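Local atomic coordinates of 6-carboxyhexanoate--coa ligase (Bacillus subtilis, PDB entry 5FLG), a protein that belongs to the 6-carboxyhexanoate--CoA ligase family, a mixed alpha/beta protein forming a two-chain assembly modelled with magnesium, phosphoaminophosphonic acid-adenylate ester and pimelic acid. Residues A[91-94]-A[95-98]; A[41-44]-A[45-49]; A[152-155]-A[156-160]; A[240-243]-A[244-248]. One frame throughout, in Å; residues are numbered along the deposited sequence.

Three of the four contacts lie within a helix and contact 3 spans the start of one; along the chain they come in the order contact 2, contact 1, contact 3, contact 4. They belong to helices 40-52, 89-102, 154-164 and 238-247, so none shares a helix with another. Contacts 1 and 2 are the most widely separated, with centres about 36 Å apart on opposite sides of the chain's centre. Contacts 2 and 3 come nearest, about 7 Å between nearest atoms, without touching. Contact 2 faces the second subunit, while no other chain of the assembly touches the other three. Backbone i to i+4 bonds run through all four, but the side chains face different surroundings.

Contact 1 (A[91-94]-A[95-98]); sequences EGQK and LARL
Arg97 folds back over the preceding turn of its helix, and its guanidinium lies above the carbonyl oxygen of Gln93, with Gln93 O 3.7 Å from the plane and over its centre. The oxygen lies over the face, not in line with an N-H. The chain gets there by a bend at chi3 (-70°), which lays NH1 against the side of Gln93, 3.8 Å from Gln93 CB, and brings NH2 over the backbone of Lys94. Gln93 O is meanwhile engaged by the backbone, accepting from Arg97 N at 3.0 Å. That amide is shared, for it also makes a weak bond to Lys94 O at 3.3 Å. The other amides are held more simply: Leu95 N donates to Glu91 O at 3.0 Å, Ala96 N to Gly92 O at 2.8 Å, and Leu98 N to Lys94 O at 3.1 Å. All four carbonyls of 91-94 are therefore accounted for by the successive i to i+4 bonds of a regular alpha-helix. The polar side chains look outward for theirs, Glu91 OE1 to Ser87 N, Gln93 OE1 to Tyr114 OH and Gln93 NE2 to Met218 O, while Arg97 forms a cation-pi pair with Tyr114. Helix 89-102 in this way packs against both helix 107-116, touched by Ala96 and Arg97, and strand 188-194, where Gln93 meets Trp194 and Ala96 meets Leu192.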
loop_
_atom_site.group_PDB
_atom_site.type_symbol
_atom_site.label_atom_id
_atom_site.label_comp_id
_atom_site.label_asym_id
_atom_site.label_seq_id
_atom_site.Cartn_x
_atom_site.Cartn_y
_atom_site.Cartn_z
ATOM N N GLU A 91 21.546 -27.872 -19.730
ATOM C CA GLU A 91 22.677 -27.206 -20.367
ATOM C C GLU A 91 22.858 -25.823 -19.760
ATOM O O GLU A 91 23.966 -25.441 -19.414
ATOM C CB GLU A 91 22.471 -27.094 -21.886
ATOM C CG GLU A 91 23.655 -26.471 -22.610
ATOM C CD GLU A 91 23.360 -26.119 -24.058
ATOM O OE1 GLU A 91 22.244 -26.431 -24.567
ATOM O OE2 GLU A 91 24.266 -25.526 -24.686
ATOM N N GLY A 92 21.754 -25.109 -19.563
ATOM C CA GLY A 92 21.806 -23.772 -18.956
ATOM C C GLY A 92 22.384 -23.780 -17.557
ATOM O O GLY A 92 23.155 -22.895 -17.195
ATOM N N GLN A 93 21.952 -24.737 -16.748
ATOM C CA GLN A 93 22.315 -24.770 -15.343
ATOM C C GLN A 93 23.816 -25.048 -15.202
ATOM O O GLN A 93 24.494 -24.509 -14.321
ATOM C CB GLN A 93 21.494 -25.830 -14.593
ATOM C CG GLN A 93 20.078 -25.421 -14.215
ATOM C CD GLN A 93 20.014 -24.147 -13.374
ATOM O OE1 GLN A 93 20.980 -23.754 -12.708
ATOM N NE2 GLN A 93 18.890 -23.464 -13.445
ATOM N N LYS A 94 24.290 -25.974 -16.019
ATOM C CA LYS A 94 25.690 -26.323 -16.069
ATOM C C LYS A 94 26.539 -25.134 -16.471
ATOM O O LYS A 94 27.596 -24.901 -15.921
ATOM C CB LYS A 94 25.872 -27.445 -17.072
ATOM C CG LYS A 94 27.152 -28.230 -16.893
ATOM C CD LYS A 94 27.038 -29.599 -17.561
ATOM C CE LYS A 94 28.408 -30.144 -17.936
ATOM N NZ LYS A 94 28.336 -30.963 -19.177
ATOM N N LEU A 95 26.118 -24.445 -17.513
ATOM C CA LEU A 95 26.717 -23.182 -17.869
ATOM C C LEU A 95 26.682 -22.181 -16.703
ATOM O O LEU A 95 27.716 -21.550 -16.386
ATOM C CB LEU A 95 25.972 -22.580 -19.079
ATOM C CG LEU A 95 26.541 -21.242 -19.564
ATOM C CD1 LEU A 95 28.011 -21.432 -19.895
ATOM C CD2 LEU A 95 25.782 -20.736 -20.797
ATOM N N ALA A 96 25.514 -22.033 -16.059
ATOM C CA ALA A 96 25.428 -21.101 -14.955
ATOM C C ALA A 96 26.536 -21.416 -13.914
ATOM O O ALA A 96 27.106 -20.500 -13.357
ATOM C CB ALA A 96 24.059 -21.122 -14.298
ATOM N N ARG A 97 26.793 -22.701 -13.661
ATOM C CA ARG A 97 27.692 -23.112 -12.582
ATOM C C ARG A 97 29.144 -22.887 -12.997
ATOM O O ARG A 97 29.940 -22.470 -12.193
ATOM C CB ARG A 97 27.474 -24.577 -12.197
ATOM C CG ARG A 97 26.202 -24.799 -11.380
ATOM C CD ARG A 97 26.121 -26.216 -10.804
ATOM N NE ARG A 97 25.906 -27.205 -11.847
ATOM C CZ ARG A 97 24.708 -27.603 -12.304
ATOM N NH1 ARG A 97 23.579 -27.165 -11.764
ATOM N NH2 ARG A 97 24.644 -28.495 -13.281
ATOM N N LEU A 98 29.412 -23.019 -14.289
ATOM C CA LEU A 98 30.707 -22.706 -14.880
ATOM C C LEU A 98 31.023 -21.214 -14.757
ATOM O O LEU A 98 32.055 -20.841 -14.186
ATOM C CB LEU A 98 30.720 -23.133 -16.355
ATOM C CG LEU A 98 32.003 -22.849 -17.147
ATOM C CD1 LEU A 98 33.215 -23.461 -16.466
ATOM C CD2 LEU A 98 31.881 -23.364 -18.575
#

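Contact 2 (A[41-44]-A[45-49]); sequences KHTV and NALLE
The carboxamide of Asn45 is the flat group that reaches across this contact, turning back to the carbonyl of Lys41 one turn earlier. Lys41 O lies close to the amide plane and receives ND2 at 2.9 Å, with an N-H...O angle of 151°. At the carbonyl the geometry differs: ND2 stands 40° above its plane, not on a lone pair, while Asn45 N arrives from the opposite face at 3.1 Å. One oxygen is thus gripped by two donors of the same residue, through the ordinary helical bond and a side-chain bond. Asn45 ND2 has a second partner, OD1 of Asn45 in the second subunit, and the two bonds together hold the amide. With chi1 at -84° the amide is swung toward the start of the helix, where ND2 also passes 3.8 Å from Lys41 CG as the two side chains cross obliquely. On the buried side Leu47 CG lies 3.6 Å from Thr43 O, and Leu47 CD1 approaches Thr43 CG2 at 4.3 Å; Thr43 OG1 bonds Glu39 O. The backbone continues regularly, Leu48 N bonding Val44 O at 2.9 Å. Between chains, Glu49 OE1 pairs in a salt bridge with NZ of Lys41 of the second subunit. One side of helix 40-52 therefore pairs with that subunit, Val44 packing on its Leu48, while another turns to the antiparallel sheet: Thr43 and Leu47 both touch Val11 of strand 8-17, Leu47 also its Met13, and Thr43 also Arg33 and Ile35 of strand 26-36.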
loop_
_atom_site.group_PDB
_atom_site.type_symbol
_atom_site.label_atom_id
_atom_site.label_comp_id
_atom_site.label_asym_id
_atom_site.label_seq_id
_atom_site.Cartn_x
_atom_site.Cartn_y
_atom_site.Cartn_z
ATOM N N LYS A 41 0.942 8.537 -11.441
ATOM C CA LYS A 41 -0.315 7.912 -11.858
ATOM C C LYS A 41 -0.047 6.745 -12.771
ATOM O O LYS A 41 -0.586 5.662 -12.587
ATOM C CB LYS A 41 -1.223 8.913 -12.559
ATOM C CG LYS A 41 -2.500 8.274 -13.092
ATOM C CD LYS A 41 -3.582 9.291 -13.432
ATOM C CE LYS A 41 -3.841 9.329 -14.934
ATOM N NZ LYS A 41 -4.378 8.029 -15.416
ATOM N N HIS A 42 0.843 6.949 -13.727
ATOM C CA HIS A 42 1.233 5.890 -14.642
ATOM C C HIS A 42 1.899 4.739 -13.923
ATOM O O HIS A 42 1.778 3.603 -14.332
ATOM C CB HIS A 42 2.171 6.465 -15.709
ATOM C CG HIS A 42 2.806 5.431 -16.592
ATOM N ND1 HIS A 42 2.193 4.943 -17.732
ATOM C CD2 HIS A 42 4.019 4.827 -16.533
ATOM C CE1 HIS A 42 2.962 4.015 -18.277
ATOM N NE2 HIS A 42 4.077 3.927 -17.571
ATOM N N THR A 43 2.694 5.036 -12.898
ATOM C CA THR A 43 3.517 4.011 -12.272
ATOM C C THR A 43 2.677 3.156 -11.342
ATOM O O THR A 43 2.751 1.955 -11.377
ATOM C CB THR A 43 4.611 4.660 -11.436
ATOM O OG1 THR A 43 5.493 5.375 -12.298
ATOM C CG2 THR A 43 5.404 3.625 -10.662
ATOM N N VAL A 44 1.808 3.787 -10.577
ATOM C CA VAL A 44 0.881 3.058 -9.754
ATOM C C VAL A 44 -0.001 2.158 -10.619
ATOM O O VAL A 44 -0.232 0.996 -10.272
ATOM C CB VAL A 44 0.035 4.018 -8.908
ATOM C CG1 VAL A 44 -1.096 3.280 -8.227
ATOM C CG2 VAL A 44 0.913 4.708 -7.868
ATOM N N ASN A 45 -0.458 2.663 -11.765
ATOM C CA ASN A 45 -1.210 1.802 -12.681
ATOM C C ASN A 45 -0.386 0.670 -13.306
ATOM O O ASN A 45 -0.884 -0.439 -13.491
ATOM C CB ASN A 45 -1.856 2.651 -13.765
ATOM C CG ASN A 45 -3.168 3.234 -13.309
ATOM O OD1 ASN A 45 -4.124 2.498 -13.143
ATOM N ND2 ASN A 45 -3.172 4.495 -12.917
ATOM N N ALA A 46 0.888 0.914 -13.608
ATOM C CA ALA A 46 1.702 -0.144 -14.170
ATOM C C ALA A 46 1.884 -1.253 -13.140
ATOM O O ALA A 46 1.826 -2.441 -13.476
ATOM C CB ALA A 46 3.061 0.357 -14.671
ATOM N N LEU A 47 2.092 -0.877 -11.889
ATOM C CA LEU A 47 2.237 -1.881 -10.824
ATOM C C LEU A 47 0.912 -2.609 -10.581
ATOM O O LEU A 47 0.894 -3.807 -10.355
ATOM C CB LEU A 47 2.748 -1.244 -9.547
ATOM C CG LEU A 47 4.222 -0.795 -9.614
ATOM C CD1 LEU A 47 4.592 0.092 -8.441
ATOM C CD2 LEU A 47 5.135 -1.998 -9.676
ATOM N N LEU A 48 -0.182 -1.869 -10.510
ATOM C CA LEU A 48 -1.483 -2.517 -10.330
ATOM C C LEU A 48 -1.652 -3.587 -11.388
ATOM O O LEU A 48 -1.919 -4.746 -11.070
ATOM C CB LEU A 48 -2.616 -1.500 -10.401
ATOM C CG LEU A 48 -4.036 -2.049 -10.257
ATOM C CD1 LEU A 48 -4.215 -2.757 -8.931
ATOM C CD2 LEU A 48 -5.040 -0.915 -10.393
ATOM N N GLU A 49 -1.440 -3.216 -12.642
ATOM C CA GLU A 49 -1.724 -4.099 -13.771
ATOM C C GLU A 49 -0.781 -5.305 -13.782
ATOM O O GLU A 49 -1.150 -6.431 -14.126
ATOM C CB GLU A 49 -1.595 -3.304 -15.079
ATOM C CG GLU A 49 -1.544 -4.148 -16.340
ATOM C CD GLU A 49 -2.803 -4.989 -16.563
ATOM O OE1 GLU A 49 -3.583 -5.197 -15.606
ATOM O OE2 GLU A 49 -2.978 -5.507 -17.692
#

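Contact 3 (A[152-155]-A[156-160]); sequences WPDA and NFEKW
Trp152 lays its indole along the start of helix 154-164, meeting Asn156 and Phe157 and, a turn on, Trp160. Its CG stands anti to the backbone N (chi1 -168°), which carries the ring from CB across to the helix. CG comes near Phe157 CB, and that methylene sits over the face of the five-membered ring in a CH-pi contact. CD1 lies by Phe157 N and Asn156 OD1. Beyond it NE1 donates to Asn156 OD1 at 2.9 Å; the acceptor lies close to the indole plane, and the donor approaches on a lone pair of the amide oxygen. Farther along, CE2 passes 3.7 Å from Phe157 CA. The six-membered ring then takes the edge of Phe157 on its face in a T-shaped pair, planes at 75°, with Trp152 CZ3 3.6 Å from Phe157 CD1. At the far end CZ2 lies 3.8 Å from Trp160 CB, and CH2 stands over the face of Trp160, 3.7 Å from its CD2. The backbone starts the helix at the same place, Phe157 N bonding Pro153 O at 3.0 Å. On the exposed side the carboxylates of Asp154 and Glu158 lie side by side, OD2 to OE2 4.1 Å, which may disfavour both being charged. Asn156 OD1 also accepts from Trp254 N, and Trp152 packs on Leu176 of helix 170-184. Trp152, Phe157 and Trp160 form an aromatic cluster at a helix start with Pro153 in the N-cap position, the side chain of Trp160 about 8 Å from the bound pimelic acid.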
loop_
_atom_site.group_PDB
_atom_site.type_symbol
_atom_site.label_atom_id
_atom_site.label_comp_id
_atom_site.label_asym_id
_atom_site.label_seq_id
_atom_site.Cartn_x
_atom_site.Cartn_y
_atom_site.Cartn_z
ATOM N N TRP A 152 14.960 2.367 -14.135
ATOM C CA TRP A 152 15.642 2.624 -15.373
ATOM C C TRP A 152 14.613 3.313 -16.262
ATOM O O TRP A 152 13.701 2.662 -16.714
ATOM C CB TRP A 152 16.026 1.293 -16.005
ATOM C CG TRP A 152 16.974 1.412 -17.134
ATOM C CD1 TRP A 152 17.178 2.509 -17.907
ATOM C CD2 TRP A 152 17.691 0.354 -17.754
ATOM N NE1 TRP A 152 18.044 2.221 -18.914
ATOM C CE2 TRP A 152 18.370 0.895 -18.847
ATOM C CE3 TRP A 152 17.795 -1.009 -17.515
ATOM C CZ2 TRP A 152 19.302 0.169 -19.572
ATOM C CZ3 TRP A 152 18.602 -1.750 -18.309
ATOM C CH2 TRP A 152 19.356 -1.171 -19.332
ATOM N N PRO A 153 14.690 4.639 -16.377
ATOM C CA PRO A 153 13.796 5.390 -17.254
ATOM C C PRO A 153 13.606 4.733 -18.616
ATOM O O PRO A 153 14.587 4.423 -19.351
ATOM C CB PRO A 153 14.480 6.751 -17.375
ATOM C CG PRO A 153 15.281 6.879 -16.087
ATOM C CD PRO A 153 15.745 5.489 -15.771
ATOM N N ASP A 154 12.343 4.429 -18.912
ATOM C CA ASP A 154 12.037 3.687 -20.106
ATOM C C ASP A 154 12.755 4.154 -21.379
ATOM O O ASP A 154 13.148 3.355 -22.223
ATOM C CB ASP A 154 10.528 3.709 -20.345
ATOM C CG ASP A 154 10.100 2.592 -21.232
ATOM O OD1 ASP A 154 10.330 1.421 -20.821
ATOM O OD2 ASP A 154 9.824 2.869 -22.426
ATOM N N ALA A 155 12.807 5.442 -21.588
ATOM C CA ALA A 155 13.296 5.966 -22.872
ATOM C C ALA A 155 14.761 5.589 -23.072
ATOM O O ALA A 155 15.185 5.113 -24.139
ATOM C CB ALA A 155 13.112 7.481 -22.902
ATOM N N ASN A 156 15.507 5.618 -21.973
ATOM C CA ASN A 156 16.923 5.256 -22.037
ATOM C C ASN A 156 17.055 3.742 -22.176
ATOM O O ASN A 156 17.760 3.250 -23.033
ATOM C CB ASN A 156 17.622 5.820 -20.802
ATOM C CG ASN A 156 19.097 5.444 -20.732
ATOM O OD1 ASN A 156 19.404 4.338 -20.352
ATOM N ND2 ASN A 156 19.921 6.204 -21.414
ATOM N N PHE A 157 16.196 2.994 -21.504
ATOM C CA PHE A 157 16.180 1.548 -21.697
ATOM C C PHE A 157 15.872 1.112 -23.120
ATOM O O PHE A 157 16.541 0.229 -23.671
ATOM C CB PHE A 157 15.162 0.881 -20.768
ATOM C CG PHE A 157 14.962 -0.579 -21.053
ATOM C CD1 PHE A 157 15.938 -1.503 -20.711
ATOM C CD2 PHE A 157 13.764 -1.050 -21.607
ATOM C CE1 PHE A 157 15.819 -2.835 -21.095
ATOM C CE2 PHE A 157 13.608 -2.387 -21.921
ATOM C CZ PHE A 157 14.629 -3.291 -21.632
ATOM N N GLU A 158 14.874 1.725 -23.748
ATOM C CA GLU A 158 14.548 1.342 -25.128
ATOM C C GLU A 158 15.723 1.590 -26.069
ATOM O O GLU A 158 16.060 0.748 -26.923
ATOM C CB GLU A 158 13.323 2.120 -25.608
ATOM C CG GLU A 158 12.012 1.693 -24.953
ATOM C CD GLU A 158 11.312 0.525 -25.661
ATOM O OE1 GLU A 158 11.413 0.417 -26.907
ATOM O OE2 GLU A 158 10.634 -0.292 -24.984
ATOM N N LYS A 159 16.404 2.702 -25.868
ATOM C CA LYS A 159 17.606 2.981 -26.643
ATOM C C LYS A 159 18.684 1.940 -26.399
ATOM O O LYS A 159 19.206 1.338 -27.345
ATOM C CB LYS A 159 18.149 4.357 -26.292
ATOM C CG LYS A 159 19.117 4.865 -27.324
ATOM C CD LYS A 159 19.165 6.384 -27.389
ATOM C CE LYS A 159 19.824 6.814 -28.694
ATOM N NZ LYS A 159 19.903 8.293 -28.852
ATOM N N TRP A 160 18.894 1.593 -25.130
ATOM C CA TRP A 160 19.855 0.541 -24.814
ATOM C C TRP A 160 19.505 -0.800 -25.471
ATOM O O TRP A 160 20.352 -1.488 -26.041
ATOM C CB TRP A 160 19.974 0.368 -23.293
ATOM C CG TRP A 160 20.743 -0.825 -22.936
ATOM C CD1 TRP A 160 22.081 -0.885 -22.642
ATOM C CD2 TRP A 160 20.233 -2.133 -22.760
ATOM N NE1 TRP A 160 22.446 -2.186 -22.383
ATOM C CE2 TRP A 160 21.325 -2.966 -22.421
ATOM C CE3 TRP A 160 18.964 -2.702 -22.888
ATOM C CZ2 TRP A 160 21.180 -4.316 -22.179
ATOM C CZ3 TRP A 160 18.826 -4.057 -22.683
ATOM C CH2 TRP A 160 19.919 -4.849 -22.306
#

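Contact 4 (A[240-243]-A[244-248]); sequences TYIH and DLEKQ
His243 and Lys247 are brought together by their first torsions, each placing its own group: His243 has CG anti to the backbone N (chi1 -180°), and Lys247 CG lies beside its own N (chi1 -62°). The lysine methylene is thereby placed over one face of the imidazole, Lys247 CG 3.9 Å from the ring centroid and 24° off its normal, in a CH-pi contact. The chain then bends away, and the side chains cross at about a right angle. One residue back along the helix, Ile242 and Glu246 run side by side in the same direction, Ile242 CG2 coming 3.7 Å from Glu246 OE1, while Glu246 CG comes 3.2 Å from Ile242 O. Asp244 also folds back, its OD2 3.2 Å from Thr240 O; these are two acceptors, and OD2 has its bond with His185 NE2. Among the backbone bonds, Asp244 N reaches Thr240 O at 3.0 Å and Leu245 N reaches Tyr241 O at 2.9 Å. Lys247 N to His243 O at 2.8 Å is weak, bent well away from straight, as the helix runs out before Gln248. There Lys181 NZ bonds Leu245 O and Gln248 O, and Arg149 NH1 bonds Lys247 O. Cationic groups thus meet carbonyls at the C-terminal end of helix 238-247, probably a favourable match for the partial negative charge there, whereas the side-chain pairs within the contact rest mainly on carbon lying against polar flat groups.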
loop_
_atom_site.group_PDB
_atom_site.type_symbol
_atom_site.label_atom_id
_atom_site.label_comp_id
_atom_site.label_asym_id
_atom_site.label_seq_id
_atom_site.Cartn_x
_atom_site.Cartn_y
_atom_site.Cartn_z
ATOM N N THR A 240 24.049 -4.411 7.463
ATOM C CA THR A 240 24.498 -3.262 6.722
ATOM C C THR A 240 24.282 -3.525 5.233
ATOM O O THR A 240 23.794 -2.666 4.517
ATOM C CB THR A 240 25.983 -2.994 7.022
ATOM O OG1 THR A 240 26.774 -4.076 6.513
ATOM C CG2 THR A 240 26.190 -2.915 8.537
ATOM N N TYR A 241 24.624 -4.729 4.779
ATOM C CA TYR A 241 24.472 -5.063 3.375
ATOM C C TYR A 241 22.993 -5.005 3.012
ATOM O O TYR A 241 22.620 -4.434 1.973
ATOM C CB TYR A 241 25.044 -6.454 3.062
ATOM C CG TYR A 241 26.516 -6.682 3.431
ATOM C CD1 TYR A 241 27.423 -5.628 3.481
ATOM C CD2 TYR A 241 27.008 -7.966 3.633
ATOM C CE1 TYR A 241 28.778 -5.851 3.725
ATOM C CE2 TYR A 241 28.354 -8.197 3.904
ATOM C CZ TYR A 241 29.229 -7.138 3.958
ATOM O OH TYR A 241 30.573 -7.395 4.111
ATOM N N ILE A 242 22.157 -5.559 3.885
ATOM C CA ILE A 242 20.707 -5.619 3.662
ATOM C C ILE A 242 20.138 -4.211 3.554
ATOM O O ILE A 242 19.274 -3.915 2.712
ATOM C CB ILE A 242 19.990 -6.398 4.799
ATOM C CG1 ILE A 242 20.214 -7.901 4.631
ATOM C CG2 ILE A 242 18.493 -6.100 4.804
ATOM C CD1 ILE A 242 19.599 -8.737 5.727
ATOM N N HIS A 243 20.644 -3.321 4.396
ATOM C CA HIS A 243 20.141 -1.967 4.398
ATOM C C HIS A 243 20.511 -1.247 3.090
ATOM O O HIS A 243 19.656 -0.617 2.462
ATOM C CB HIS A 243 20.668 -1.217 5.621
ATOM C CG HIS A 243 20.186 0.191 5.705
ATOM N ND1 HIS A 243 20.868 1.237 5.129
ATOM C CD2 HIS A 243 19.031 0.708 6.187
ATOM C CE1 HIS A 243 20.191 2.354 5.320
ATOM N NE2 HIS A 243 19.075 2.059 5.963
ATOM N N ASP A 244 21.742 -1.446 2.626
ATOM C CA ASP A 244 22.149 -0.932 1.326
ATOM C C ASP A 244 21.243 -1.444 0.214
ATOM O O ASP A 244 20.844 -0.677 -0.659
ATOM C CB ASP A 244 23.583 -1.323 0.983
ATOM C CG ASP A 244 24.593 -0.750 1.956
ATOM O OD1 ASP A 244 24.334 0.361 2.468
ATOM O OD2 ASP A 244 25.655 -1.395 2.183
ATOM N N LEU A 245 21.010 -2.751 0.168
ATOM C CA LEU A 245 20.193 -3.310 -0.902
ATOM C C LEU A 245 18.756 -2.795 -0.871
ATOM O O LEU A 245 18.121 -2.609 -1.910
ATOM C CB LEU A 245 20.206 -4.838 -0.847
ATOM C CG LEU A 245 21.577 -5.452 -1.115
ATOM C CD1 LEU A 245 21.574 -6.912 -0.739
ATOM C CD2 LEU A 245 21.980 -5.287 -2.568
ATOM N N GLU A 246 18.232 -2.577 0.326
ATOM C CA GLU A 246 16.868 -2.107 0.459
ATOM C C GLU A 246 16.711 -0.602 0.287
ATOM O O GLU A 246 15.683 -0.158 -0.234
ATOM C CB GLU A 246 16.255 -2.596 1.776
ATOM C CG GLU A 246 16.178 -4.122 1.836
ATOM C CD GLU A 246 15.487 -4.674 3.077
ATOM O OE1 GLU A 246 15.502 -4.006 4.131
ATOM O OE2 GLU A 246 14.975 -5.823 3.008
ATOM N N LYS A 247 17.754 0.179 0.585
ATOM C CA LYS A 247 17.571 1.629 0.750
ATOM C C LYS A 247 18.356 2.564 -0.185
ATOM O O LYS A 247 18.033 3.753 -0.301
ATOM C CB LYS A 247 17.840 2.020 2.191
ATOM C CG LYS A 247 16.871 1.368 3.165
ATOM C CD LYS A 247 15.441 1.821 2.895
ATOM C CE LYS A 247 14.698 2.142 4.182
ATOM N NZ LYS A 247 14.178 0.899 4.805
ATOM N N GLN A 248 19.365 2.044 -0.866
ATOM C CA GLN A 248 20.240 2.897 -1.662
ATOM C C GLN A 248 19.641 3.150 -3.060
ATOM O O GLN A 248 19.341 2.214 -3.776
ATOM C CB GLN A 248 21.599 2.243 -1.776
ATOM C CG GLN A 248 22.666 3.096 -2.434
ATOM C CD GLN A 248 23.651 2.240 -3.221
ATOM O OE1 GLN A 248 23.282 1.187 -3.759
ATOM N NE2 GLN A 248 24.909 2.674 -3.279
#